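Local coordinates for protein probable ribose-5-phosphate isomerase B (Mycoplasma genitalium, PDB 6MU0) that probably interconverts ribulose 5-phosphate and ribose 5-phosphate in the pentose phosphate pathway, and holds bound ribulose 5-phosphate in this crystal, at residues I13-D18 against F37-L42; S17-L22 against N45-N50; K91-A96 against N112-C117; L106-D111 against D133-A138. One frame throughout, in Å; residues are numbered along the deposited sequence. Where two conformers were deposited one is given.

Contact 1 (I13-D18 against F37-L42); sequences IFIASD and FNVVDL. With 5RP (ribulose-5-phosphate), chain B.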
loop_
_atom_site.group_PDB
_atom_site.type_symbol
_atom_site.label_atom_id
_atom_site.label_comp_id
_atom_site.label_asym_id
_atom_site.label_seq_id
_atom_site.Cartn_x
_atom_site.Cartn_y
_atom_site.Cartn_z
ATOM N N ILE A 13 0.969 -0.138 -9.926
ATOM C CA ILE A 13 0.361 -0.206 -8.598
ATOM C C ILE A 13 -0.267 -1.583 -8.456
ATOM O O ILE A 13 -1.155 -1.949 -9.235
ATOM C CB ILE A 13 -0.708 0.880 -8.403
ATOM C CG1 ILE A 13 -0.109 2.274 -8.618
ATOM C CG2 ILE A 13 -1.342 0.765 -7.009
ATOM C CD1 ILE A 13 -1.135 3.396 -8.564
ATOM N N PHE A 14 0.185 -2.345 -7.467
ATOM C CA PHE A 14 -0.339 -3.676 -7.189
ATOM C C PHE A 14 -1.288 -3.579 -6.004
ATOM O O PHE A 14 -0.937 -2.997 -4.974
ATOM C CB PHE A 14 0.809 -4.631 -6.859
ATOM C CG PHE A 14 1.810 -4.765 -7.975
ATOM C CD1 PHE A 14 1.609 -5.690 -8.997
ATOM C CD2 PHE A 14 2.929 -3.941 -8.038
ATOM C CE1 PHE A 14 2.515 -5.814 -10.040
ATOM C CE2 PHE A 14 3.838 -4.069 -9.085
ATOM C CZ PHE A 14 3.622 -4.999 -10.081
ATOM N N ILE A 15 -2.482 -4.150 -6.139
ATOM C CA ILE A 15 -3.505 -4.053 -5.105
ATOM C C ILE A 15 -4.029 -5.440 -4.763
ATOM O O ILE A 15 -4.236 -6.281 -5.644
ATOM C CB ILE A 15 -4.642 -3.083 -5.506
ATOM C CG1 ILE A 15 -5.617 -2.868 -4.343
ATOM C CG2 ILE A 15 -5.365 -3.534 -6.762
ATOM C CD1 ILE A 15 -6.541 -1.675 -4.532
ATOM N N ALA A 16 -4.246 -5.675 -3.472
ATOM C CA ALA A 16 -4.846 -6.912 -3.004
ATOM C C ALA A 16 -5.536 -6.658 -1.671
ATOM O O ALA A 16 -5.366 -5.610 -1.044
ATOM C CB ALA A 16 -3.826 -8.045 -2.892
ATOM N N SER A 17 -6.298 -7.651 -1.222
ATOM C CA SER A 17 -6.987 -7.562 0.056
ATOM C C SER A 17 -7.118 -8.965 0.623
ATOM O O SER A 17 -6.673 -9.940 0.017
ATOM C CB SER A 17 -8.374 -6.933 -0.118
ATOM O OG SER A 17 -9.260 -7.793 -0.816
ATOM N N ASP A 18 -7.739 -9.078 1.794
ATOM C CA ASP A 18 -8.351 -10.343 2.160
ATOM C C ASP A 18 -9.850 -10.272 1.874
ATOM O O ASP A 18 -10.345 -9.327 1.244
ATOM C CB ASP A 18 -8.010 -10.767 3.594
ATOM C CG ASP A 18 -8.709 -9.931 4.658
ATOM O OD1 ASP A 18 -9.400 -8.946 4.307
ATOM O OD2 ASP A 18 -8.548 -10.271 5.861
ATOM N N PHE A 37 -3.621 5.271 -14.247
ATOM C CA PHE A 37 -2.560 4.519 -13.609
ATOM C C PHE A 37 -2.549 3.091 -14.145
ATOM O O PHE A 37 -3.553 2.585 -14.660
ATOM C CB PHE A 37 -2.766 4.464 -12.095
ATOM C CG PHE A 37 -2.536 5.775 -11.398
ATOM C CD1 PHE A 37 -1.261 6.148 -11.001
ATOM C CD2 PHE A 37 -3.595 6.625 -11.115
ATOM C CE1 PHE A 37 -1.043 7.349 -10.354
ATOM C CE2 PHE A 37 -3.379 7.831 -10.465
ATOM C CZ PHE A 37 -2.104 8.189 -10.084
ATOM N N ASN A 38 -1.390 2.451 -14.026
ATOM C CA ASN A 38 -1.243 1.026 -14.295
ATOM C C ASN A 38 -1.559 0.297 -12.996
ATOM O O ASN A 38 -0.829 0.440 -12.011
ATOM C CB ASN A 38 0.184 0.718 -14.742
ATOM C CG ASN A 38 0.576 1.480 -15.986
ATOM O OD1 ASN A 38 -0.226 1.637 -16.911
ATOM N ND2 ASN A 38 1.809 1.963 -16.017
ATOM N N VAL A 39 -2.652 -0.463 -12.985
ATOM C CA VAL A 39 -3.184 -1.051 -11.762
ATOM C C VAL A 39 -3.317 -2.548 -11.962
ATOM O O VAL A 39 -3.900 -2.998 -12.955
ATOM C CB VAL A 39 -4.544 -0.442 -11.374
ATOM C CG1 VAL A 39 -5.035 -1.024 -10.047
ATOM C CG2 VAL A 39 -4.452 1.070 -11.326
ATOM N N VAL A 40 -2.812 -3.308 -10.995
ATOM C CA VAL A 40 -2.701 -4.759 -11.082
ATOM C C VAL A 40 -3.391 -5.343 -9.850
ATOM O O VAL A 40 -2.825 -5.334 -8.752
ATOM C CB VAL A 40 -1.236 -5.205 -11.155
ATOM C CG1 VAL A 40 -1.142 -6.676 -11.488
ATOM C CG2 VAL A 40 -0.460 -4.355 -12.154
ATOM N N ASP A 41 -4.606 -5.867 -10.028
ATOM C CA ASP A 41 -5.366 -6.496 -8.951
ATOM C C ASP A 41 -4.891 -7.938 -8.814
ATOM O O ASP A 41 -5.136 -8.768 -9.698
ATOM C CB ASP A 41 -6.847 -6.408 -9.311
ATOM C CG ASP A 41 -7.774 -7.025 -8.269
ATOM O OD1 ASP A 41 -7.323 -7.690 -7.310
ATOM O OD2 ASP A 41 -8.995 -6.844 -8.432
ATOM N N LEU A 42 -4.199 -8.233 -7.714
ATOM C CA LEU A 42 -3.635 -9.552 -7.471
ATOM C C LEU A 42 -4.580 -10.471 -6.713
ATOM O O LEU A 42 -4.188 -11.589 -6.363
ATOM C CB LEU A 42 -2.298 -9.434 -6.734
ATOM C CG LEU A 42 -1.209 -8.679 -7.501
ATOM C CD1 LEU A 42 0.064 -8.601 -6.681
ATOM C CD2 LEU A 42 -0.937 -9.340 -8.842
HETATM C C2 5RP B . -6.027 -8.299 10.087
HETATM C C3 5RP B . -7.498 -8.087 9.791
HETATM C C5 5RP B . -8.240 -9.216 9.059
HETATM O O13 5RP B . -8.961 -8.705 7.954
HETATM C C6 5RP B . -9.182 -9.796 10.116
HETATM O O14 5RP B . -8.394 -10.282 11.201
HETATM C C7 5RP B . -10.057 -10.901 9.566
HETATM O O8 5RP B . -11.057 -11.202 10.556
HETATM P P9 5RP B . -12.109 -12.381 10.278
HETATM O O12 5RP B . -12.987 -12.408 11.497
HETATM O O11 5RP B . -12.863 -12.012 9.005
HETATM O O10 5RP B . -11.324 -13.662 10.073
HETATM O O4 5RP B . -8.105 -7.100 10.151
HETATM O O1 5RP B . -5.485 -7.176 10.772
#

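Contact 2 (S17-L22 against N45-N50); sequences SDHTGL and NYFDAN. With 5RP (ribulose-5-phosphate), chain B.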
loop_
_atom_site.group_PDB
_atom_site.type_symbol
_atom_site.label_atom_id
_atom_site.label_comp_id
_atom_site.label_asym_id
_atom_site.label_seq_id
_atom_site.Cartn_x
_atom_site.Cartn_y
_atom_site.Cartn_z
ATOM N N SER A 17 -6.298 -7.651 -1.222
ATOM C CA SER A 17 -6.987 -7.562 0.056
ATOM C C SER A 17 -7.118 -8.965 0.623
ATOM O O SER A 17 -6.673 -9.940 0.017
ATOM C CB SER A 17 -8.374 -6.933 -0.118
ATOM O OG SER A 17 -9.260 -7.793 -0.816
ATOM N N ASP A 18 -7.739 -9.078 1.794
ATOM C CA ASP A 18 -8.351 -10.343 2.160
ATOM C C ASP A 18 -9.850 -10.272 1.874
ATOM O O ASP A 18 -10.345 -9.327 1.244
ATOM C CB ASP A 18 -8.010 -10.767 3.594
ATOM C CG ASP A 18 -8.709 -9.931 4.658
ATOM O OD1 ASP A 18 -9.400 -8.946 4.307
ATOM O OD2 ASP A 18 -8.548 -10.271 5.861
ATOM N N HIS A 19 -10.579 -11.286 2.345
ATOM C CA HIS A 19 -12.015 -11.382 2.114
ATOM C C HIS A 19 -12.796 -10.172 2.605
ATOM O O HIS A 19 -13.936 -9.988 2.170
ATOM C CB HIS A 19 -12.576 -12.623 2.814
ATOM C CG HIS A 19 -12.262 -12.691 4.280
ATOM N ND1 HIS A 19 -11.135 -13.315 4.772
ATOM C CD2 HIS A 19 -12.922 -12.205 5.360
ATOM C CE1 HIS A 19 -11.115 -13.214 6.091
ATOM N NE2 HIS A 19 -12.189 -12.543 6.473
ATOM N N THR A 20 -12.240 -9.366 3.515
ATOM C CA THR A 20 -12.992 -8.234 4.049
ATOM C C THR A 20 -13.039 -7.052 3.095
ATOM O O THR A 20 -13.814 -6.122 3.336
ATOM C CB THR A 20 -12.407 -7.736 5.384
ATOM O OG1 THR A 20 -11.156 -7.076 5.152
ATOM C CG2 THR A 20 -12.215 -8.870 6.379
ATOM N N GLY A 21 -12.225 -7.048 2.046
ATOM C CA GLY A 21 -12.011 -5.823 1.303
ATOM C C GLY A 21 -12.286 -5.857 -0.187
ATOM O O GLY A 21 -11.781 -4.998 -0.915
ATOM N N LEU A 22 -13.099 -6.810 -0.661
ATOM C CA LEU A 22 -13.255 -6.976 -2.106
ATOM C C LEU A 22 -13.966 -5.793 -2.756
ATOM O O LEU A 22 -13.595 -5.377 -3.861
ATOM C CB LEU A 22 -13.999 -8.268 -2.416
ATOM C CG LEU A 22 -13.333 -9.529 -1.870
ATOM C CD1 LEU A 22 -14.119 -10.759 -2.299
ATOM C CD2 LEU A 22 -11.893 -9.612 -2.337
ATOM N N ASN A 45 -10.267 -12.775 -6.130
ATOM C CA ASN A 45 -11.224 -12.462 -7.182
ATOM C C ASN A 45 -12.622 -12.970 -6.873
ATOM O O ASN A 45 -13.552 -12.740 -7.657
ATOM C CB ASN A 45 -10.692 -12.990 -8.514
ATOM C CG ASN A 45 -9.320 -12.433 -8.808
ATOM O OD1 ASN A 45 -9.090 -11.235 -8.639
ATOM N ND2 ASN A 45 -8.381 -13.293 -9.171
ATOM N N TYR A 46 -12.788 -13.654 -5.749
ATOM C CA TYR A 46 -14.098 -14.034 -5.255
ATOM C C TYR A 46 -13.989 -14.153 -3.744
ATOM O O TYR A 46 -12.893 -14.183 -3.178
ATOM C CB TYR A 46 -14.618 -15.318 -5.903
ATOM C CG TYR A 46 -13.814 -16.549 -5.580
ATOM C CD1 TYR A 46 -14.113 -17.325 -4.468
ATOM C CD2 TYR A 46 -12.766 -16.953 -6.400
ATOM C CE1 TYR A 46 -13.387 -18.459 -4.173
ATOM C CE2 TYR A 46 -12.033 -18.086 -6.113
ATOM C CZ TYR A 46 -12.349 -18.837 -4.998
ATOM O OH TYR A 46 -11.625 -19.968 -4.704
ATOM N N PHE A 47 -15.139 -14.225 -3.095
ATOM C CA PHE A 47 -15.208 -14.155 -1.644
ATOM C C PHE A 47 -15.011 -15.526 -1.003
ATOM O O PHE A 47 -15.710 -16.493 -1.335
ATOM C CB PHE A 47 -16.555 -13.579 -1.221
ATOM C CG PHE A 47 -16.708 -13.468 0.263
ATOM C CD1 PHE A 47 -16.104 -12.432 0.960
ATOM C CD2 PHE A 47 -17.443 -14.407 0.970
ATOM C CE1 PHE A 47 -16.238 -12.329 2.333
ATOM C CE2 PHE A 47 -17.569 -14.315 2.345
ATOM C CZ PHE A 47 -16.966 -13.273 3.027
ATOM N N ASP A 48 -14.082 -15.584 -0.050
ATOM C CA ASP A 48 -13.854 -16.749 0.801
ATOM C C ASP A 48 -13.726 -16.216 2.221
ATOM O O ASP A 48 -12.696 -15.631 2.568
ATOM C CB ASP A 48 -12.575 -17.474 0.383
ATOM C CG ASP A 48 -12.176 -18.599 1.337
ATOM O OD1 ASP A 48 -12.836 -18.811 2.376
ATOM O OD2 ASP A 48 -11.173 -19.274 1.039
ATOM N N ALA A 49 -14.764 -16.429 3.035
ATOM C CA ALA A 49 -14.841 -15.842 4.372
ATOM C C ALA A 49 -13.645 -16.184 5.247
ATOM O O ALA A 49 -13.406 -15.486 6.238
ATOM C CB ALA A 49 -16.107 -16.318 5.081
ATOM N N ASN A 50 -12.908 -17.246 4.921
ATOM C CA ASN A 50 -11.825 -17.735 5.765
ATOM C C ASN A 50 -10.431 -17.446 5.222
ATOM O O ASN A 50 -9.454 -17.904 5.824
ATOM C CB ASN A 50 -11.998 -19.230 5.994
ATOM C CG ASN A 50 -13.374 -19.552 6.492
ATOM O OD1 ASN A 50 -13.836 -18.955 7.466
ATOM N ND2 ASN A 50 -14.073 -20.441 5.793
HETATM C C2 5RP B . -6.027 -8.299 10.087
HETATM C C3 5RP B . -7.498 -8.087 9.791
HETATM C C5 5RP B . -8.240 -9.216 9.059
HETATM O O13 5RP B . -8.961 -8.705 7.954
HETATM C C6 5RP B . -9.182 -9.796 10.116
HETATM O O14 5RP B . -8.394 -10.282 11.201
HETATM C C7 5RP B . -10.057 -10.901 9.566
HETATM O O8 5RP B . -11.057 -11.202 10.556
HETATM P P9 5RP B . -12.109 -12.381 10.278
HETATM O O12 5RP B . -12.987 -12.408 11.497
HETATM O O11 5RP B . -12.863 -12.012 9.005
HETATM O O10 5RP B . -11.324 -13.662 10.073
HETATM O O4 5RP B . -8.105 -7.100 10.151
HETATM O O1 5RP B . -5.485 -7.176 10.772
#

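Contact 3 (K91-A96 against N112-C117); sequences KGVLAA and NANVLC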
loop_
_atom_site.group_PDB
_atom_site.type_symbol
_atom_site.label_atom_id
_atom_site.label_comp_id
_atom_site.label_asym_id
_atom_site.label_seq_id
_atom_site.Cartn_x
_atom_site.Cartn_y
_atom_site.Cartn_z
ATOM N N LYS A 91 11.830 -7.327 1.986
ATOM C CA LYS A 91 12.975 -6.460 1.740
ATOM C C LYS A 91 12.612 -5.333 0.786
ATOM O O LYS A 91 12.012 -5.558 -0.270
ATOM C CB LYS A 91 14.113 -7.276 1.134
ATOM C CG LYS A 91 14.703 -8.301 2.081
ATOM C CD LYS A 91 15.461 -7.642 3.223
ATOM C CE LYS A 91 16.003 -8.676 4.201
ATOM N NZ LYS A 91 14.905 -9.402 4.890
ATOM N N GLY A 92 12.988 -4.112 1.161
ATOM C CA GLY A 92 12.753 -2.955 0.331
ATOM C C GLY A 92 11.372 -2.359 0.457
ATOM O O GLY A 92 11.114 -1.303 -0.137
ATOM N N VAL A 93 10.480 -2.989 1.200
ATOM C CA VAL A 93 9.122 -2.486 1.348
ATOM C C VAL A 93 9.036 -1.590 2.574
ATOM O O VAL A 93 9.601 -1.890 3.632
ATOM C CB VAL A 93 8.118 -3.651 1.408
ATOM C CG1 VAL A 93 6.729 -3.155 1.802
ATOM C CG2 VAL A 93 8.077 -4.350 0.061
ATOM N N LEU A 94 8.332 -0.474 2.422
ATOM C CA LEU A 94 8.026 0.446 3.513
ATOM C C LEU A 94 6.510 0.614 3.484
ATOM O O LEU A 94 5.971 1.300 2.612
ATOM C CB LEU A 94 8.756 1.769 3.302
ATOM C CG LEU A 94 10.285 1.681 3.351
ATOM C CD1 LEU A 94 10.867 3.004 2.870
ATOM C CD2 LEU A 94 10.785 1.331 4.751
ATOM N N ALA A 95 5.815 -0.040 4.411
ATOM C CA ALA A 95 4.360 -0.111 4.385
ATOM C C ALA A 95 3.765 0.747 5.496
ATOM O O ALA A 95 4.122 0.588 6.672
ATOM C CB ALA A 95 3.881 -1.556 4.516
ATOM N N ALA A 96 2.863 1.651 5.114
ATOM C CA ALA A 96 2.263 2.621 6.017
ATOM C C ALA A 96 0.775 2.353 6.162
ATOM O O ALA A 96 0.051 2.293 5.163
ATOM C CB ALA A 96 2.431 4.030 5.454
ATOM N N ASN A 112 8.278 7.868 3.010
ATOM C CA ASN A 112 8.579 7.320 1.684
ATOM C C ASN A 112 7.918 5.962 1.458
ATOM O O ASN A 112 8.484 5.074 0.822
ATOM C CB ASN A 112 10.082 7.240 1.419
ATOM C CG ASN A 112 10.394 7.143 -0.051
ATOM O OD1 ASN A 112 9.601 7.577 -0.887
ATOM N ND2 ASN A 112 11.543 6.565 -0.383
ATOM N N ALA A 113 6.708 5.789 1.979
ATOM C CA ALA A 113 6.088 4.476 1.900
ATOM C C ALA A 113 5.889 4.067 0.448
ATOM O O ALA A 113 5.503 4.879 -0.393
ATOM C CB ALA A 113 4.734 4.499 2.604
ATOM N N ASN A 114 6.148 2.795 0.153
ATOM C CA ASN A 114 5.791 2.244 -1.147
ATOM C C ASN A 114 4.632 1.262 -1.088
ATOM O O ASN A 114 4.219 0.757 -2.137
ATOM C CB ASN A 114 7.003 1.667 -1.893
ATOM C CG ASN A 114 7.767 0.642 -1.082
ATOM O OD1 ASN A 114 7.249 0.063 -0.124
ATOM N ND2 ASN A 114 9.017 0.405 -1.467
ATOM N N VAL A 115 4.071 1.018 0.099
ATOM C CA VAL A 115 2.864 0.225 0.253
ATOM C C VAL A 115 1.942 0.961 1.214
ATOM O O VAL A 115 2.360 1.352 2.314
ATOM C CB VAL A 115 3.158 -1.206 0.744
ATOM C CG1 VAL A 115 1.867 -1.954 1.075
ATOM C CG2 VAL A 115 3.961 -1.985 -0.304
ATOM N N LEU A 116 0.703 1.171 0.779
ATOM C CA LEU A 116 -0.334 1.836 1.547
ATOM C C LEU A 116 -1.290 0.767 2.057
ATOM O O LEU A 116 -1.836 -0.008 1.263
ATOM C CB LEU A 116 -1.071 2.809 0.626
ATOM C CG LEU A 116 -2.301 3.497 1.205
ATOM C CD1 LEU A 116 -1.933 4.403 2.368
ATOM C CD2 LEU A 116 -2.996 4.277 0.093
ATOM N N CYS A 117 -1.490 0.732 3.374
ATOM C CA CYS A 117 -2.352 -0.241 4.031
ATOM C C CYS A 117 -3.591 0.463 4.565
ATOM O O CYS A 117 -3.484 1.522 5.202
ATOM C CB CYS A 117 -1.604 -0.938 5.166
ATOM S SG CYS A 117 -0.121 -1.801 4.575
#

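Contact 4 (L106-D111 against D133-A138); sequences LARQHD and DDFLKA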
loop_
_atom_site.group_PDB
_atom_site.type_symbol
_atom_site.label_atom_id
_atom_site.label_comp_id
_atom_site.label_asym_id
_atom_site.label_seq_id
_atom_site.Cartn_x
_atom_site.Cartn_y
_atom_site.Cartn_z
ATOM N N LEU A 106 1.509 12.441 4.648
ATOM C CA LEU A 106 2.709 12.281 5.466
ATOM C C LEU A 106 3.353 10.916 5.270
ATOM O O LEU A 106 4.578 10.791 5.376
ATOM C CB LEU A 106 2.390 12.492 6.943
ATOM C CG LEU A 106 2.264 13.951 7.364
ATOM C CD1 LEU A 106 1.606 14.043 8.729
ATOM C CD2 LEU A 106 3.630 14.637 7.377
ATOM N N ALA A 107 2.550 9.882 4.996
ATOM C CA ALA A 107 3.109 8.551 4.783
ATOM C C ALA A 107 4.080 8.544 3.614
ATOM O O ALA A 107 5.046 7.774 3.615
ATOM C CB ALA A 107 1.988 7.545 4.539
ATOM N N ARG A 108 3.833 9.378 2.607
ATOM C CA ARG A 108 4.752 9.562 1.493
ATOM C C ARG A 108 5.825 10.599 1.828
ATOM O O ARG A 108 7.020 10.355 1.639
ATOM C CB ARG A 108 3.942 10.022 0.276
ATOM C CG ARG A 108 4.546 9.674 -1.062
ATOM C CD ARG A 108 4.126 8.287 -1.524
ATOM N NE ARG A 108 4.801 7.934 -2.766
ATOM C CZ ARG A 108 4.362 8.258 -3.979
ATOM N NH1 ARG A 108 5.052 7.893 -5.049
ATOM N NH2 ARG A 108 3.236 8.949 -4.128
ATOM N N GLN A 109 5.398 11.761 2.335
ATOM C CA GLN A 109 6.293 12.902 2.529
ATOM C C GLN A 109 7.427 12.580 3.490
ATOM O O GLN A 109 8.589 12.928 3.233
ATOM C CB GLN A 109 5.487 14.096 3.043
ATOM C CG GLN A 109 4.534 14.685 2.023
ATOM C CD GLN A 109 3.492 15.595 2.650
ATOM O OE1 GLN A 109 3.233 15.524 3.849
ATOM N NE2 GLN A 109 2.884 16.454 1.832
ATOM N N HIS A 110 7.101 11.963 4.630
ATOM C CA HIS A 110 8.099 11.640 5.645
ATOM C C HIS A 110 8.599 10.208 5.552
ATOM O O HIS A 110 9.799 9.964 5.695
ATOM C CB HIS A 110 7.531 11.845 7.053
ATOM C CG HIS A 110 7.363 13.274 7.436
ATOM N ND1 HIS A 110 7.198 13.670 8.745
ATOM C CD2 HIS A 110 7.343 14.405 6.691
ATOM C CE1 HIS A 110 7.077 14.985 8.789
ATOM N NE2 HIS A 110 7.166 15.456 7.557
ATOM N N ASP A 111 7.709 9.244 5.325
ATOM C CA ASP A 111 8.084 7.843 5.456
ATOM C C ASP A 111 8.440 7.174 4.138
ATOM O O ASP A 111 8.847 6.008 4.154
ATOM C CB ASP A 111 6.951 7.046 6.119
ATOM C CG ASP A 111 6.487 7.654 7.407
ATOM O OD1 ASP A 111 7.212 7.558 8.407
ATOM O OD2 ASP A 111 5.380 8.220 7.425
ATOM N N ASP A 133 -5.859 8.929 -2.952
ATOM C CA ASP A 133 -5.541 10.060 -3.820
ATOM C C ASP A 133 -4.440 10.931 -3.222
ATOM O O ASP A 133 -3.521 11.356 -3.934
ATOM C CB ASP A 133 -6.793 10.900 -4.084
ATOM C CG ASP A 133 -7.740 10.268 -5.103
ATOM O OD1 ASP A 133 -7.357 9.299 -5.794
ATOM O OD2 ASP A 133 -8.881 10.764 -5.207
ATOM N N ASP A 134 -4.518 11.217 -1.920
ATOM C CA ASP A 134 -3.519 12.094 -1.315
ATOM C C ASP A 134 -2.167 11.402 -1.197
ATOM O O ASP A 134 -1.121 12.044 -1.342
ATOM C CB ASP A 134 -4.000 12.622 0.036
ATOM C CG ASP A 134 -4.047 14.143 0.079
ATOM O OD1 ASP A 134 -4.052 14.775 -1.003
ATOM O OD2 ASP A 134 -4.057 14.715 1.187
ATOM N N PHE A 135 -2.171 10.092 -0.937
ATOM C CA PHE A 135 -0.930 9.328 -0.908
ATOM C C PHE A 135 -0.235 9.364 -2.264
ATOM O O PHE A 135 0.981 9.577 -2.342
ATOM C CB PHE A 135 -1.258 7.892 -0.498
ATOM C CG PHE A 135 -0.066 6.981 -0.420
ATOM C CD1 PHE A 135 0.696 6.923 0.732
ATOM C CD2 PHE A 135 0.268 6.151 -1.479
ATOM C CE1 PHE A 135 1.774 6.069 0.826
ATOM C CE2 PHE A 135 1.353 5.298 -1.395
ATOM C CZ PHE A 135 2.107 5.260 -0.240
ATOM N N LEU A 136 -0.999 9.192 -3.346
ATOM C CA LEU A 136 -0.404 9.176 -4.679
ATOM C C LEU A 136 0.043 10.562 -5.125
ATOM O O LEU A 136 1.034 10.685 -5.854
ATOM C CB LEU A 136 -1.391 8.586 -5.685
ATOM C CG LEU A 136 -1.677 7.099 -5.487
ATOM C CD1 LEU A 136 -2.756 6.635 -6.430
ATOM C CD2 LEU A 136 -0.410 6.290 -5.691
ATOM N N LYS A 137 -0.670 11.609 -4.707
ATOM C CA LYS A 137 -0.321 12.973 -5.094
ATOM C C LYS A 137 0.893 13.499 -4.336
ATOM O O LYS A 137 1.625 14.345 -4.861
ATOM C CB LYS A 137 -1.523 13.889 -4.852
ATOM C CG LYS A 137 -1.355 15.316 -5.348
ATOM C CD LYS A 137 -2.620 16.126 -5.100
ATOM C CE LYS A 137 -2.479 17.552 -5.612
ATOM N NZ LYS A 137 -3.716 18.349 -5.379
ATOM N N ALA A 138 1.115 13.025 -3.114
ATOM C CA ALA A 138 2.202 13.519 -2.291
ATOM C C ALA A 138 3.547 13.036 -2.829
ATOM O O ALA A 138 3.636 12.054 -3.570
ATOM C CB ALA A 138 2.018 13.039 -0.852
#

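Contact 1 (I13-D18 against F37-L42)
The beta-alpha-beta unit formed by strand 12-16, helix 22-34 and strand 38-41 brings Ile13, Phe14 and Ile15 into parallel pairing with Val39, Val40 and Asp41. Backbone bonds form a ladder: Ile13 N to Asn38 O, Val40 N to Ile13 O (2.8 Å), Ile15 N to Val40 O (2.9 Å) and Leu42 N to Ile15 O. On one face Phe14 CG is anti to its carbonyl carbon (chi1 -60°), and the ring lies beside Val40, pointing the same way, with Phe14 CD1 3.6 Å from Val40 CB. Leu42 CD1 lies 4.0 Å from Phe14 CD1. On the other face Ile15 CG2 touches Val39 CG1, while Ile13 CD1 lies 3.7 Å from Phe37 CD1. Beyond the pairing, Asp18 OD2 accepts a hydrogen bond from O13 of ribulose-5-phosphate. Strand 38-41 is the outermost strand here, and strand 72-75 flanks 12-16 on its other side. Helix 22-34 packs on Val39, whereas helix 53-66 covers Phe14 and Ala16 on the opposite face.

Contact 2 (S17-L22 against N45-N50)
At the phosphate end of the ribulose-5-phosphate pocket, His19 lies against Phe47, Asp48 and Ala49 of the loop 45-50. Its NE2 donates to phosphate oxygen O11 of the ligand over 2.7 Å in an almost straight bond (177°), and ND1 is hydrogen-bonded to Asp51 OD1. With both nitrogens engaged, the ring's rotation is fixed; the phosphate and the carboxylate would tend to favour its protonated form. Ala49 O sits 3.1 Å above the ring plane, over its centre. It lies on the face of the ring, and the angle at either ring nitrogen is too poor for a hydrogen bond. His19 CG stands between its backbone N and carbonyl carbon (chi1 55°), where the ring meets Ala49 O. His19 CB comes to 3.0 Å from Asp48 O. Each loop contains an Asx turn: Asp18 OD1 accepts from Thr20 N, and Asp48 OD1 from Asn50 N at 3.0 Å. These loops follow strands 12-16 and 38-41 at the same end of the parallel sheet, where the substrate binds. Asp18 OD1 also takes the hydroxyl of Thr20 on its syn lone pair. The Phe47 ring presents its edge to the first loop, CE1 lying 3.3 Å from His19 O. Farther along, Leu22 CD1 packs on the backbone of the second loop, 3.6 Å from Phe47 CA and close to Tyr46 C.

Contact 3 (K91-A96 against N112-C117)
Asn114 bonds the backbone of Gly92 and Leu94 through both ends of its carboxamide. Asn114 ND2 donates to Gly92 O (3.0 Å), with the acceptor close to the amide plane, and its OD1 receives Leu94 N in a nearly straight bond (2.8 Å, 175°). CG reaches this place from between its own backbone N and carbonyl carbon (chi1 54°). ND2 has a second acceptor in Ser68 O, so the amide's orientation is settled by three bonds. The side chain of Val93 crosses that of Asn114 at about a right angle, and its CG1 goes on to touch Val115 CG2 at 3.7 Å, the two valines meeting obliquely. Next in sequence, Leu94 O takes two successive amides: Asn114 N at 2.9 Å, in the carbonyl plane, and Val115 N at 3.2 Å, from above it. Regular parallel pairing then follows, with Ala96 N bonded to Val115 O and Cys117 N to Ala96 O. Ala95 CB faces Val115 CB on one side of the sheet, while Ala96 CB meets Ala113 CB (3.7 Å) on the other. Strand 95-97 is outermost within the chain, and strand 115-117 pairs on its other side with strand 72-75. Helices 53-66 and 81-88 cover the Val93, Ala95 and Val115 face; helix 125-137 packs on Ala113 and Leu116, and helix 144-158 on Leu94.

Contact 4 (L106-D111 against D133-A138)
Arg108, in the conformer described of two deposited, reaches from helix 101-109 to Phe135, Leu136 and Ala138 at the C-terminal end of helix 125-137. Arg108 NH2 donates to Phe135 O over 2.9 Å (153°), the acceptor lying near the guanidinium plane. A second, weak bond runs from Arg108 NH2 to Leu136 O at 3.3 Å. Ala138 O is also near, 3.2 Å from Arg108 NH2, but the angle is too poor for a hydrogen bond. The chain bends at chi2 (87°), and Arg108 CD rests over the Phe135 ring in a CH-pi contact, 4.0 Å from the centroid. The side chains cross at about a right angle. Ala107 CB comes to the edge of the same ring, 4.0 Å from Phe135 CE1, and Arg108 CB packs on Ala138 CB at 3.8 Å. Along the chain, Ala138 N bonds Asp134 O and His110 N bonds Leu106 O (2.9 Å). The neighbouring His110, probably the catalytic proton donor, stacks its ring with that of His145. In this conformer, one of two, a cationic group on carbonyls of a last helical turn would be expected to offset the partial negative charge gathered there, while the aliphatic part of the arginine covers an aromatic face.

Contacts 1 and 3, both partly buried, belong to the same parallel sheet, each joining a strand outermost within this chain to its inner neighbour by a backbone ladder with mostly apolar side chains on the two faces. Contact 3, nearest the centre of the chain (about 6 Å between centres), adds a side-chain amide just before the paired strands begin. Contact 2 is a surface contact of loops, sharing Ser17 and Asp18 with contact 1 and turned to the ligand's phosphate. Contact 4, partly buried between helices, relies on one arginine conformer, with one good and one weak bond to carbonyls. It abuts contact 3, where Ala113 N probably bonds Ala107 O, and reaches contact 1 through Leu136 on Phe37 and Ile13.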